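Local coordinates for ORF 37 (Human herpesvirus 8 type M, PDB 3FHD), which cuts double- and single-stranded DNA as an endonuclease and exonuclease, and takes part in processing non-linear or branched viral DNA to promote production of packaged unit-length genomes, at residues Cys353-Leu367 and Pro456-Ala470. Sequence-based numbering, arbitrary orientation.
Sequences CILHNSTTESDVYVL and PTLLIVTPVYFPRGA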
loop_
_atom_site.group_PDB
_atom_site.type_symbol
_atom_site.label_atom_id
_atom_site.label_comp_id
_atom_site.label_asym_id
_atom_site.label_seq_id
_atom_site.Cartn_x
_atom_site.Cartn_y
_atom_site.Cartn_z
ATOM N N CYS A 353 -8.548 -19.424 -4.427
ATOM C CA CYS A 353 -7.436 -18.712 -3.826
ATOM C C CYS A 353 -6.641 -19.642 -2.914
ATOM O O CYS A 353 -5.417 -19.565 -2.891
ATOM C CB CYS A 353 -7.914 -17.474 -3.041
ATOM S SG CYS A 353 -8.596 -16.106 -4.070
ATOM N N ILE A 354 -7.320 -20.500 -2.154
ATOM C CA ILE A 354 -6.601 -21.475 -1.309
ATOM C C ILE A 354 -5.781 -22.427 -2.187
ATOM O O ILE A 354 -4.609 -22.681 -1.905
ATOM C CB ILE A 354 -7.531 -22.234 -0.328
ATOM C CG1 ILE A 354 -8.045 -21.282 0.764
ATOM C CG2 ILE A 354 -6.781 -23.404 0.350
ATOM C CD1 ILE A 354 -9.206 -21.815 1.584
ATOM N N LEU A 355 -6.407 -22.928 -3.261
ATOM C CA LEU A 355 -5.735 -23.779 -4.252
ATOM C C LEU A 355 -4.378 -23.218 -4.722
ATOM O O LEU A 355 -3.408 -23.966 -4.875
ATOM C CB LEU A 355 -6.654 -24.030 -5.463
ATOM C CG LEU A 355 -6.093 -25.024 -6.482
ATOM C CD1 LEU A 355 -5.940 -26.390 -5.807
ATOM C CD2 LEU A 355 -6.984 -25.115 -7.713
ATOM N N HIS A 356 -4.326 -21.906 -4.949
ATOM C CA HIS A 356 -3.128 -21.233 -5.441
ATOM C C HIS A 356 -2.210 -20.687 -4.351
ATOM O O HIS A 356 -1.157 -20.105 -4.666
ATOM C CB HIS A 356 -3.540 -20.116 -6.404
ATOM C CG HIS A 356 -3.986 -20.651 -7.726
ATOM N ND1 HIS A 356 -5.264 -21.116 -7.942
ATOM C CD2 HIS A 356 -3.296 -20.893 -8.863
ATOM C CE1 HIS A 356 -5.357 -21.581 -9.177
ATOM N NE2 HIS A 356 -4.174 -21.467 -9.753
ATOM N N ASN A 357 -2.611 -20.875 -3.089
ATOM C CA ASN A 357 -1.826 -20.405 -1.944
ATOM C C ASN A 357 -1.645 -21.498 -0.890
ATOM O O ASN A 357 -1.875 -21.281 0.302
ATOM C CB ASN A 357 -2.435 -19.146 -1.317
ATOM C CG ASN A 357 -2.262 -17.923 -2.190
ATOM O OD1 ASN A 357 -1.174 -17.328 -2.246
ATOM N ND2 ASN A 357 -3.322 -17.558 -2.904
ATOM N N SER A 358 -1.233 -22.674 -1.341
ATOM C CA SER A 358 -1.026 -23.782 -0.418
ATOM C C SER A 358 0.139 -24.694 -0.814
ATOM O O SER A 358 0.177 -25.840 -0.391
ATOM C CB SER A 358 -2.334 -24.563 -0.211
ATOM O OG SER A 358 -2.912 -24.916 -1.458
ATOM N N THR A 359 1.100 -24.157 -1.579
ATOM C CA THR A 359 2.287 -24.904 -2.065
ATOM C C THR A 359 3.650 -24.309 -1.648
ATOM O O THR A 359 4.445 -24.992 -0.990
ATOM C CB THR A 359 2.258 -25.065 -3.611
ATOM O OG1 THR A 359 1.030 -25.685 -4.006
ATOM C CG2 THR A 359 3.432 -25.937 -4.119
ATOM N N THR A 360 3.924 -23.060 -2.051
ATOM C CA THR A 360 5.197 -22.391 -1.725
ATOM C C THR A 360 5.215 -21.980 -0.263
ATOM O O THR A 360 4.382 -21.169 0.175
ATOM C CB THR A 360 5.433 -21.114 -2.573
ATOM O OG1 THR A 360 4.983 -21.330 -3.916
ATOM C CG2 THR A 360 6.918 -20.710 -2.575
ATOM N N GLU A 361 6.167 -22.525 0.491
ATOM C CA GLU A 361 6.256 -22.250 1.935
ATOM C C GLU A 361 6.879 -20.893 2.298
ATOM O O GLU A 361 7.560 -20.268 1.481
ATOM C CB GLU A 361 6.998 -23.388 2.651
ATOM C CG GLU A 361 6.345 -24.749 2.472
ATOM C CD GLU A 361 7.084 -25.840 3.222
ATOM O OE1 GLU A 361 8.305 -25.973 3.008
ATOM O OE2 GLU A 361 6.449 -26.556 4.025
ATOM N N SER A 362 6.623 -20.447 3.531
ATOM C CA SER A 362 7.218 -19.223 4.081
ATOM C C SER A 362 8.697 -19.432 4.428
ATOM O O SER A 362 9.089 -20.519 4.826
ATOM C CB SER A 362 6.478 -18.801 5.343
ATOM O OG SER A 362 5.214 -18.250 5.054
ATOM N N ASP A 363 9.514 -18.394 4.263
ATOM C CA ASP A 363 10.888 -18.415 4.753
ATOM C C ASP A 363 10.927 -17.768 6.127
ATOM O O ASP A 363 10.416 -16.657 6.298
ATOM C CB ASP A 363 11.816 -17.648 3.815
ATOM C CG ASP A 363 12.002 -18.348 2.472
ATOM O OD1 ASP A 363 12.330 -19.540 2.468
ATOM O OD2 ASP A 363 11.825 -17.706 1.418
ATOM N N VAL A 364 11.538 -18.445 7.102
ATOM C CA VAL A 364 11.704 -17.839 8.428
ATOM C C VAL A 364 13.177 -17.484 8.668
ATOM O O VAL A 364 14.026 -18.317 8.478
ATOM C CB VAL A 364 11.186 -18.773 9.545
ATOM C CG1 VAL A 364 11.389 -18.119 10.912
ATOM C CG2 VAL A 364 9.712 -19.100 9.303
ATOM N N TYR A 365 13.454 -16.244 9.090
ATOM C CA TYR A 365 14.811 -15.770 9.373
ATOM C C TYR A 365 14.930 -15.451 10.852
ATOM O O TYR A 365 14.301 -14.526 11.354
ATOM C CB TYR A 365 15.147 -14.508 8.572
ATOM C CG TYR A 365 14.999 -14.685 7.099
ATOM C CD1 TYR A 365 16.082 -15.102 6.335
ATOM C CD2 TYR A 365 13.763 -14.491 6.470
ATOM C CE1 TYR A 365 15.974 -15.279 4.968
ATOM C CE2 TYR A 365 13.631 -14.684 5.088
ATOM C CZ TYR A 365 14.759 -15.096 4.355
ATOM O OH TYR A 365 14.685 -15.297 2.992
ATOM N N VAL A 366 15.722 -16.236 11.557
ATOM C CA VAL A 366 16.033 -15.932 12.951
ATOM C C VAL A 366 17.230 -14.984 12.932
ATOM O O VAL A 366 18.249 -15.283 12.305
ATOM C CB VAL A 366 16.345 -17.214 13.741
ATOM C CG1 VAL A 366 16.794 -16.876 15.174
ATOM C CG2 VAL A 366 15.128 -18.156 13.745
ATOM N N LEU A 367 17.122 -13.835 13.594
ATOM C CA LEU A 367 18.222 -12.881 13.532
ATOM C C LEU A 367 19.186 -13.070 14.696
ATOM O O LEU A 367 18.778 -13.545 15.757
ATOM C CB LEU A 367 17.694 -11.442 13.476
ATOM C CG LEU A 367 16.638 -11.167 12.382
ATOM C CD1 LEU A 367 15.892 -9.859 12.622
ATOM C CD2 LEU A 367 17.286 -11.196 10.991
ATOM N N PRO A 456 14.750 -5.948 16.232
ATOM C CA PRO A 456 14.177 -7.065 15.465
ATOM C C PRO A 456 14.794 -8.414 15.832
ATOM O O PRO A 456 16.025 -8.537 15.987
ATOM C CB PRO A 456 14.464 -6.705 14.009
ATOM C CG PRO A 456 15.650 -5.784 14.063
ATOM C CD PRO A 456 15.596 -5.074 15.394
ATOM N N THR A 457 13.926 -9.412 15.967
ATOM C CA THR A 457 14.325 -10.748 16.381
ATOM C C THR A 457 14.058 -11.803 15.308
ATOM O O THR A 457 14.798 -12.782 15.200
ATOM C CB THR A 457 13.572 -11.198 17.666
ATOM O OG1 THR A 457 12.165 -11.163 17.400
ATOM C CG2 THR A 457 13.898 -10.287 18.858
ATOM N N LEU A 458 12.995 -11.605 14.531
ATOM C CA LEU A 458 12.499 -12.632 13.632
ATOM C C LEU A 458 11.829 -11.983 12.439
ATOM O O LEU A 458 11.114 -10.983 12.590
ATOM C CB LEU A 458 11.486 -13.486 14.381
ATOM C CG LEU A 458 10.895 -14.775 13.804
ATOM C CD1 LEU A 458 11.938 -15.902 13.806
ATOM C CD2 LEU A 458 9.671 -15.168 14.672
ATOM N N LEU A 459 12.065 -12.564 11.263
ATOM C CA LEU A 459 11.452 -12.131 10.007
ATOM C C LEU A 459 10.816 -13.336 9.312
ATOM O O LEU A 459 11.451 -14.375 9.130
ATOM C CB LEU A 459 12.489 -11.446 9.101
ATOM C CG LEU A 459 12.007 -10.866 7.752
ATOM C CD1 LEU A 459 11.103 -9.676 7.936
ATOM C CD2 LEU A 459 13.186 -10.506 6.845
ATOM N N ILE A 460 9.546 -13.217 8.953
ATOM C CA ILE A 460 8.890 -14.254 8.165
ATOM C C ILE A 460 8.476 -13.653 6.810
ATOM O O ILE A 460 7.876 -12.585 6.784
ATOM C CB ILE A 460 7.670 -14.798 8.904
ATOM C CG1 ILE A 460 8.107 -15.362 10.288
ATOM C CG2 ILE A 460 6.954 -15.849 8.050
ATOM C CD1 ILE A 460 7.031 -16.144 11.005
ATOM N N VAL A 461 8.814 -14.337 5.720
ATOM C CA VAL A 461 8.444 -13.892 4.383
ATOM C C VAL A 461 7.511 -14.947 3.809
ATOM O O VAL A 461 7.876 -16.126 3.703
ATOM C CB VAL A 461 9.684 -13.638 3.469
ATOM C CG1 VAL A 461 9.251 -13.241 2.045
ATOM C CG2 VAL A 461 10.594 -12.542 4.060
ATOM N N THR A 462 6.299 -14.509 3.478
ATOM C CA THR A 462 5.229 -15.361 3.006
ATOM C C THR A 462 4.816 -14.930 1.584
ATOM O O THR A 462 4.418 -13.775 1.391
ATOM C CB THR A 462 4.014 -15.260 3.987
ATOM O OG1 THR A 462 4.431 -15.654 5.310
ATOM C CG2 THR A 462 2.869 -16.153 3.549
ATOM N N PRO A 463 4.917 -15.845 0.588
ATOM C CA PRO A 463 4.443 -15.580 -0.783
ATOM C C PRO A 463 2.913 -15.406 -0.864
ATOM O O PRO A 463 2.168 -15.960 -0.028
ATOM C CB PRO A 463 4.895 -16.828 -1.574
ATOM C CG PRO A 463 5.110 -17.863 -0.586
ATOM C CD PRO A 463 5.529 -17.184 0.698
ATOM N N VAL A 464 2.455 -14.618 -1.837
ATOM C CA VAL A 464 1.024 -14.436 -2.094
ATOM C C VAL A 464 0.808 -14.523 -3.621
ATOM O O VAL A 464 1.454 -13.818 -4.372
ATOM C CB VAL A 464 0.471 -13.049 -1.595
ATOM C CG1 VAL A 464 -1.079 -13.063 -1.629
ATOM C CG2 VAL A 464 0.939 -12.708 -0.151
ATOM N N TYR A 465 -0.085 -15.415 -4.047
ATOM C CA TYR A 465 -0.438 -15.593 -5.464
ATOM C C TYR A 465 -1.898 -15.201 -5.703
ATOM O O TYR A 465 -2.724 -15.373 -4.804
ATOM C CB TYR A 465 -0.178 -17.038 -5.908
ATOM C CG TYR A 465 1.248 -17.518 -5.653
ATOM C CD1 TYR A 465 2.260 -17.296 -6.584
ATOM C CD2 TYR A 465 1.576 -18.182 -4.473
ATOM C CE1 TYR A 465 3.578 -17.744 -6.338
ATOM C CE2 TYR A 465 2.873 -18.612 -4.212
ATOM C CZ TYR A 465 3.871 -18.394 -5.150
ATOM O OH TYR A 465 5.161 -18.847 -4.896
ATOM N N PHE A 466 -2.206 -14.678 -6.903
ATOM C CA PHE A 466 -3.551 -14.153 -7.233
ATOM C C PHE A 466 -4.114 -14.725 -8.546
ATOM O O PHE A 466 -3.705 -14.297 -9.648
ATOM C CB PHE A 466 -3.577 -12.613 -7.285
ATOM C CG PHE A 466 -3.010 -11.955 -6.065
ATOM C CD1 PHE A 466 -3.744 -11.909 -4.888
ATOM C CD2 PHE A 466 -1.724 -11.406 -6.094
ATOM C CE1 PHE A 466 -3.185 -11.325 -3.745
ATOM C CE2 PHE A 466 -1.171 -10.816 -4.976
ATOM C CZ PHE A 466 -1.892 -10.796 -3.795
ATOM N N PRO A 467 -5.076 -15.673 -8.442
ATOM C CA PRO A 467 -5.724 -16.208 -9.648
ATOM C C PRO A 467 -6.400 -15.066 -10.417
ATOM O O PRO A 467 -6.896 -14.122 -9.799
ATOM C CB PRO A 467 -6.766 -17.196 -9.097
ATOM C CG PRO A 467 -6.370 -17.451 -7.667
ATOM C CD PRO A 467 -5.664 -16.215 -7.202
ATOM N N ARG A 468 -6.402 -15.141 -11.747
ATOM C CA ARG A 468 -6.854 -14.013 -12.572
ATOM C C ARG A 468 -8.333 -13.727 -12.449
ATOM O O ARG A 468 -8.739 -12.561 -12.394
ATOM C CB ARG A 468 -6.517 -14.247 -14.046
ATOM C CG ARG A 468 -5.112 -13.836 -14.394
ATOM C CD ARG A 468 -4.846 -14.147 -15.863
ATOM N NE ARG A 468 -3.485 -14.642 -16.066
ATOM C CZ ARG A 468 -3.143 -15.554 -16.975
ATOM N NH1 ARG A 468 -4.064 -16.092 -17.779
ATOM N NH2 ARG A 468 -1.874 -15.939 -17.069
ATOM N N GLY A 469 -9.124 -14.791 -12.470
ATOM C CA GLY A 469 -10.568 -14.684 -12.382
ATOM C C GLY A 469 -10.957 -14.087 -11.041
ATOM O O GLY A 469 -11.901 -13.295 -10.956
ATOM N N ALA A 470 -10.217 -14.461 -9.993
ATOM C CA ALA A 470 -10.486 -13.975 -8.651
ATOM C C ALA A 470 -10.230 -12.466 -8.589
ATOM O O ALA A 470 -11.074 -11.724 -8.113
ATOM C CB ALA A 470 -9.637 -14.708 -7.617
HETATM O O HOH W 1 1.265 -18.980 -1.260
HETATM O O HOH W 2 16.655 -13.632 17.031
#
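The Tyr-465 ring meets Asn-357 OD1 at its edge, 3.6 Å from Tyr-465 CD2, with a water also in the ring plane, while the His-356 carbonyl approaches CD2 obliquely. Tyr-465 OH reaches Thr-360 OG1 (2.7 Å), either oxygen being a possible donor. The Asn-357 amide grips the backbone of Tyr-465 twice: Tyr-465 N donates in the carbonyl plane to a lone pair of Asn-357 OD1 (2.8 Å, 169° at the hydrogen), and Asn-357 ND2 returns a bond to Tyr-465 O (3.0 Å). The other N-H of ND2 goes to Cys-353 O, and with both acceptors close to the amide plane its rotation is fixed.

Strands 362-367 and 456-464 pair antiparallel within the central sheet of the PD-(D/E)XK fold. Tyr-365 N donates to Leu-459 O (2.7 Å, 169°) and Leu-459 N to Tyr-365 O, a hydrogen-bonded pair; Leu-459 O also sits at the Tyr-365 ring edge. With CG beside its own backbone N (chi1 -57°), the ring runs alongside Leu-459, whose side chain is about 11 Å from the magnesium ion, and reaches Val-461 CG2. On this face Asp-363 salt-bridges Lys-384 and Arg-382. On the opposite face, Val-364 CG1 touches Leu-458 CD1 (3.7 Å). Past Pro-463, the Asn-357 amide and the Tyr-465/Thr-360 hydroxyls replace strand pairing.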